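Protein HRI1 (Saccharomyces cerevisiae, PDB 3RBY) is of unknown function and not essential, but interacts with HRR25 and may interact with SEC72. Local coordinates at residues 5-10 against 20-25; 35-40 against 51-56. All coordinates share one frame; numbering follows the deposited sequence.

Interaction 1: residues 5-10 against 20-25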
# COMPACT_ATOMS: atom_id res chain seq x y z
N LEU A 5 -1.02 10.50 -8.03
CA LEU A 5 -0.97 10.69 -6.59
C LEU A 5 -0.36 9.43 -5.99
O LEU A 5 -0.97 8.36 -6.04
CB LEU A 5 -2.39 10.85 -6.05
CG LEU A 5 -2.70 11.81 -4.89
CD1 LEU A 5 -3.82 11.25 -4.02
CD2 LEU A 5 -1.49 12.12 -4.06
N LEU A 6 0.84 9.52 -5.43
CA LEU A 6 1.46 8.35 -4.81
C LEU A 6 1.65 8.46 -3.29
O LEU A 6 2.07 9.50 -2.77
CB LEU A 6 2.78 8.01 -5.49
CG LEU A 6 2.56 7.82 -6.99
CD1 LEU A 6 2.90 9.11 -7.71
CD2 LEU A 6 3.39 6.65 -7.55
N LYS A 7 1.35 7.36 -2.59
CA LYS A 7 1.50 7.28 -1.15
C LYS A 7 2.76 6.47 -0.87
O LYS A 7 2.92 5.36 -1.41
CB LYS A 7 0.28 6.59 -0.55
CG LYS A 7 0.15 6.73 0.96
CD LYS A 7 0.88 5.60 1.71
CE LYS A 7 0.99 5.95 3.20
NZ LYS A 7 1.70 4.91 4.00
N ARG A 8 3.68 7.01 -0.08
CA ARG A 8 4.91 6.26 0.18
C ARG A 8 4.64 5.15 1.19
O ARG A 8 3.97 5.38 2.20
CB ARG A 8 6.06 7.16 0.66
CG ARG A 8 7.36 6.38 0.75
CD ARG A 8 8.60 7.24 0.67
NE ARG A 8 8.76 8.17 1.79
CZ ARG A 8 9.15 7.81 3.00
NH1 ARG A 8 9.39 6.53 3.24
NH2 ARG A 8 9.28 8.70 3.98
N LEU A 9 5.17 3.96 0.89
CA LEU A 9 4.96 2.74 1.69
C LEU A 9 6.16 2.42 2.57
O LEU A 9 6.01 1.83 3.64
CB LEU A 9 4.69 1.54 0.79
CG LEU A 9 3.43 1.62 -0.07
CD1 LEU A 9 3.37 0.46 -1.08
CD2 LEU A 9 2.19 1.66 0.83
N LEU A 10 7.36 2.76 2.09
CA LEU A 10 8.56 2.60 2.89
C LEU A 10 9.71 3.42 2.35
O LEU A 10 9.76 3.72 1.16
CB LEU A 10 8.97 1.12 3.02
CG LEU A 10 9.72 0.45 1.88
CD1 LEU A 10 11.21 0.81 1.89
CD2 LEU A 10 9.55 -1.06 1.98
N ARG A 20 8.05 6.31 8.73
CA ARG A 20 7.66 7.18 9.85
C ARG A 20 6.72 8.31 9.43
O ARG A 20 6.29 9.12 10.27
CB ARG A 20 8.91 7.75 10.57
CG ARG A 20 9.80 6.69 11.27
CD ARG A 20 10.73 7.30 12.36
NE ARG A 20 9.96 8.09 13.33
CZ ARG A 20 10.15 9.39 13.56
NH1 ARG A 20 9.38 10.03 14.43
NH2 ARG A 20 11.11 10.04 12.92
N THR A 21 6.38 8.37 8.15
CA THR A 21 5.62 9.51 7.61
C THR A 21 4.28 9.11 7.01
O THR A 21 4.05 7.92 6.72
CB THR A 21 6.38 10.18 6.47
OG1 THR A 21 6.34 9.34 5.32
CG2 THR A 21 7.84 10.43 6.84
N PHE A 22 3.47 10.12 6.68
CA PHE A 22 2.28 9.96 5.87
C PHE A 22 2.54 10.74 4.58
O PHE A 22 1.90 11.76 4.32
CB PHE A 22 1.05 10.50 6.59
CG PHE A 22 -0.21 10.44 5.77
CD1 PHE A 22 -1.34 11.15 6.16
CD2 PHE A 22 -0.26 9.69 4.61
CE1 PHE A 22 -2.50 11.09 5.41
CE2 PHE A 22 -1.42 9.63 3.86
CZ PHE A 22 -2.54 10.34 4.26
N THR A 23 3.49 10.26 3.78
CA THR A 23 3.96 10.95 2.60
C THR A 23 3.05 10.73 1.38
O THR A 23 2.69 9.58 1.04
CB THR A 23 5.38 10.51 2.25
OG1 THR A 23 6.27 11.01 3.25
CG2 THR A 23 5.81 11.04 0.86
N LEU A 24 2.71 11.82 0.71
CA LEU A 24 1.99 11.79 -0.55
C LEU A 24 2.79 12.62 -1.54
O LEU A 24 3.21 13.74 -1.21
CB LEU A 24 0.58 12.39 -0.39
CG LEU A 24 -0.53 11.54 0.26
CD1 LEU A 24 -1.83 12.30 0.36
CD2 LEU A 24 -0.77 10.25 -0.51
N SER A 25 3.03 12.08 -2.73
CA SER A 25 3.61 12.88 -3.82
C SER A 25 2.56 13.16 -4.89
O SER A 25 1.92 12.23 -5.40
CB SER A 25 4.82 12.18 -4.43
OG SER A 25 5.91 12.11 -3.51
O HOH W 1 1.64 6.46 6.25
O HOH W 2 3.95 7.43 4.10

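Interaction 2: residues 35-40 against 51-56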
# COMPACT_ATOMS: atom_id res chain seq x y z
N SER A 35 5.97 17.04 -2.75
CA SER A 35 5.98 15.88 -1.88
C SER A 35 6.06 16.34 -0.42
O SER A 35 7.09 16.89 -0.00
CB SER A 35 7.15 14.95 -2.23
OG SER A 35 7.07 13.72 -1.51
N LEU A 36 4.98 16.14 0.34
CA LEU A 36 4.94 16.51 1.76
C LEU A 36 5.11 15.25 2.60
O LEU A 36 4.46 14.23 2.33
CB LEU A 36 3.63 17.23 2.12
CG LEU A 36 3.40 18.50 1.31
CD1 LEU A 36 2.10 19.22 1.73
CD2 LEU A 36 4.61 19.43 1.43
N ARG A 37 6.01 15.30 3.60
CA ARG A 37 6.35 14.09 4.36
C ARG A 37 6.20 14.25 5.87
O ARG A 37 7.14 14.02 6.63
CB ARG A 37 7.75 13.60 3.96
CG ARG A 37 7.93 13.60 2.41
CD ARG A 37 9.12 12.78 1.88
NE ARG A 37 9.00 12.62 0.43
CZ ARG A 37 9.81 11.91 -0.35
NH1 ARG A 37 10.84 11.26 0.16
NH2 ARG A 37 9.56 11.83 -1.65
N PRO A 38 4.99 14.62 6.32
CA PRO A 38 4.75 14.84 7.76
C PRO A 38 4.96 13.54 8.53
O PRO A 38 4.54 12.49 8.04
CB PRO A 38 3.28 15.25 7.81
CG PRO A 38 2.67 14.58 6.61
CD PRO A 38 3.74 14.56 5.55
N PHE A 39 5.62 13.59 9.69
CA PHE A 39 5.69 12.42 10.56
C PHE A 39 4.31 12.04 11.07
O PHE A 39 3.45 12.92 11.25
CB PHE A 39 6.57 12.71 11.78
CG PHE A 39 8.00 12.92 11.46
CD1 PHE A 39 8.60 14.15 11.68
CD2 PHE A 39 8.76 11.88 10.93
CE1 PHE A 39 9.95 14.34 11.39
CE2 PHE A 39 10.10 12.05 10.63
CZ PHE A 39 10.70 13.27 10.86
N VAL A 40 4.09 10.75 11.32
CA VAL A 40 2.81 10.30 11.89
C VAL A 40 2.83 10.47 13.41
O VAL A 40 1.85 10.96 14.00
CB VAL A 40 2.51 8.83 11.56
CG1 VAL A 40 1.25 8.39 12.28
CG2 VAL A 40 2.37 8.65 10.04
N PHE A 51 8.02 17.31 9.97
CA PHE A 51 8.21 16.74 8.64
C PHE A 51 9.56 16.09 8.54
O PHE A 51 10.56 16.65 9.01
CB PHE A 51 8.15 17.84 7.58
CG PHE A 51 6.88 18.63 7.59
CD1 PHE A 51 6.78 19.81 8.32
CD2 PHE A 51 5.78 18.19 6.87
CE1 PHE A 51 5.60 20.54 8.32
CE2 PHE A 51 4.60 18.91 6.87
CZ PHE A 51 4.50 20.09 7.59
N GLU A 52 9.61 14.92 7.90
CA GLU A 52 10.87 14.24 7.65
C GLU A 52 11.56 15.04 6.55
O GLU A 52 12.78 15.18 6.54
CB GLU A 52 10.63 12.76 7.37
CG GLU A 52 11.75 12.08 6.61
CD GLU A 52 11.40 10.67 6.18
OE1 GLU A 52 11.08 10.47 4.99
OE2 GLU A 52 11.44 9.76 7.04
N TRP A 53 10.75 15.57 5.63
CA TRP A 53 11.25 16.36 4.52
C TRP A 53 10.10 16.88 3.67
O TRP A 53 8.95 16.48 3.85
CB TRP A 53 12.16 15.45 3.69
CG TRP A 53 12.95 16.19 2.65
CD1 TRP A 53 13.39 17.47 2.71
CD2 TRP A 53 13.39 15.67 1.39
NE1 TRP A 53 14.09 17.79 1.57
CE2 TRP A 53 14.10 16.70 0.74
CE3 TRP A 53 13.26 14.44 0.74
CZ2 TRP A 53 14.67 16.54 -0.52
CZ3 TRP A 53 13.83 14.28 -0.51
CH2 TRP A 53 14.53 15.33 -1.13
N ALA A 54 10.41 17.77 2.73
CA ALA A 54 9.41 18.34 1.84
C ALA A 54 10.09 19.01 0.65
O ALA A 54 11.10 19.70 0.81
CB ALA A 54 8.54 19.33 2.58
N PHE A 55 9.53 18.81 -0.54
CA PHE A 55 10.12 19.38 -1.75
C PHE A 55 9.06 19.55 -2.82
O PHE A 55 7.97 18.97 -2.74
CB PHE A 55 11.31 18.55 -2.26
CG PHE A 55 10.95 17.15 -2.72
CD1 PHE A 55 11.26 16.04 -1.93
CD2 PHE A 55 10.36 16.93 -3.96
CE1 PHE A 55 10.97 14.73 -2.36
CE2 PHE A 55 10.07 15.63 -4.41
CZ PHE A 55 10.37 14.53 -3.60
N ALA A 56 9.38 20.37 -3.82
CA ALA A 56 8.46 20.65 -4.91
C ALA A 56 9.25 21.27 -6.06
O ALA A 56 10.37 21.77 -5.88
CB ALA A 56 7.36 21.59 -4.44
O HOH W 3 11.94 11.59 2.94

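Interaction 1: residues 5-10 against 20-25
Leu-6 and Ser-25 form an antiparallel hydrogen-bonded pair, with Leu-6 N on Ser-25 O at 2.9 Å and Ser-25 N on Leu-6 O at 2.8 Å. Lys-7 and Leu-24 follow as a non-hydrogen-bonded pair, and Arg-8 N then meets Thr-23 O at 3.0 Å. Beyond this point waters take over between the two segments: water 2 bridges Arg-8 O, Thr-21 O and Thr-23 N, while water 1 joins Lys-7 NZ to Thr-21 O.

With CG anti to the backbone N (chi1 -167°), Lys-7 lays CG beside Leu-24 CD2; Lys-7 CB is 3.8 Å from the same CD2 methyl. A bend at chi2 (-89°) then turns the chain, CE passes near CD2 of the Phe-22 ring, and Lys-7 NZ donates to Arg-8 O at 2.9 Å. Leu-5 CD2 meets the same Leu-24 methyl, and Trp-176 packs on both leucines.

These segments belong to the N-terminal beta hairpin of an all-antiparallel sheet. Strand 4-12 is bonded along its other edge to strand 124-132, and near the contact Leu-9 packs against Leu-9 of the second subunit.

Arg-8 CB lies 3.8 Å from Thr-23 CB, and the arginine chain, bent near its tip, sends the guanidinium across Thr-21. Arg-8 NH2 comes within 3.3 Å of Thr-21 OG1, but the angle is too poor for a hydrogen bond; salt bridges to Glu-19 and Glu-52 hold the guanidinium instead. Thr-23 OG1 donates to Thr-21 OG1 at 2.7 Å, and Glu-19 bonds to that same Thr-21 oxygen, fixing the rotation of the buried hydroxyl beside the arginine.

Interaction 2: residues 35-40 against 51-56
Ser-35 OG, above the plane of the Phe-55 ring and displaced toward CZ and CE1, is gripped side-on by Arg-37: NE lies 2.9 Å and NH2 3.1 Å from this one oxygen, both in the guanidinium plane. Ser-25 is a further partner of the hydroxyl. Ser-35 CB lies over the same face of the Phe-55 ring, a CH-pi contact 3.8 Å from the centroid. Phe-55 reaches this place with CG between backbone N and carbonyl carbon (chi1 65°). The same ring offers its edge to Arg-37: CE1 stands over one guanidinium face, 3.3 Å from NH2, with the planes 58° apart. Arg-37 NH1 approaches the edge of the Trp-53 indole, forms a salt bridge with Glu-128 and is linked by water 3 to Glu-52 OE1, itself salt-bridged to Arg-8. An alanine in place of Arg-37 would probably leave Ser-35 OG without its twin donor and Glu-128 without this counter-charge.

The backbones pair antiparallel through Ser-35 and Phe-55, but a beta bulge shifts the register by one before Pro-38 meets Phe-51. There Glu-52 N bonds Arg-37 O at 2.9 Å, while Arg-37 N to Trp-53 O (3.2 Å) is weak because bent, 123° at the hydrogen. Phe-39 then lays its ring against the corner of the chain, CE2 being 3.4 Å from Glu-52 CB.

Leu-36, Ala-54 and Phe-51 share the opposite face and pack on Phe-194 of the second sheet. One side of these strands thus presents apolar side chains to the second sheet, while the other buries an arginine whose charge Glu-128 is likely to stabilise.

From the N terminus, strand 4-12 runs out and the chain returns at 20-25, so interaction 1 closes the loop between them. A turn then leads from strand 24-27 to strand 33-38, and interaction 2 closes the next loop when 51-56 comes back along 35-40. The two contacts stand in series, neither nested nor crossed, and together they make four successive strands that lie side by side in one sheet. Their middle strands are neighbours, with Ser-25 and Ser-35 probably hydrogen-bonded through their hydroxyls. A salt bridge from Arg-8 to Glu-52 reaches over both, tying the first of the four strands to the last.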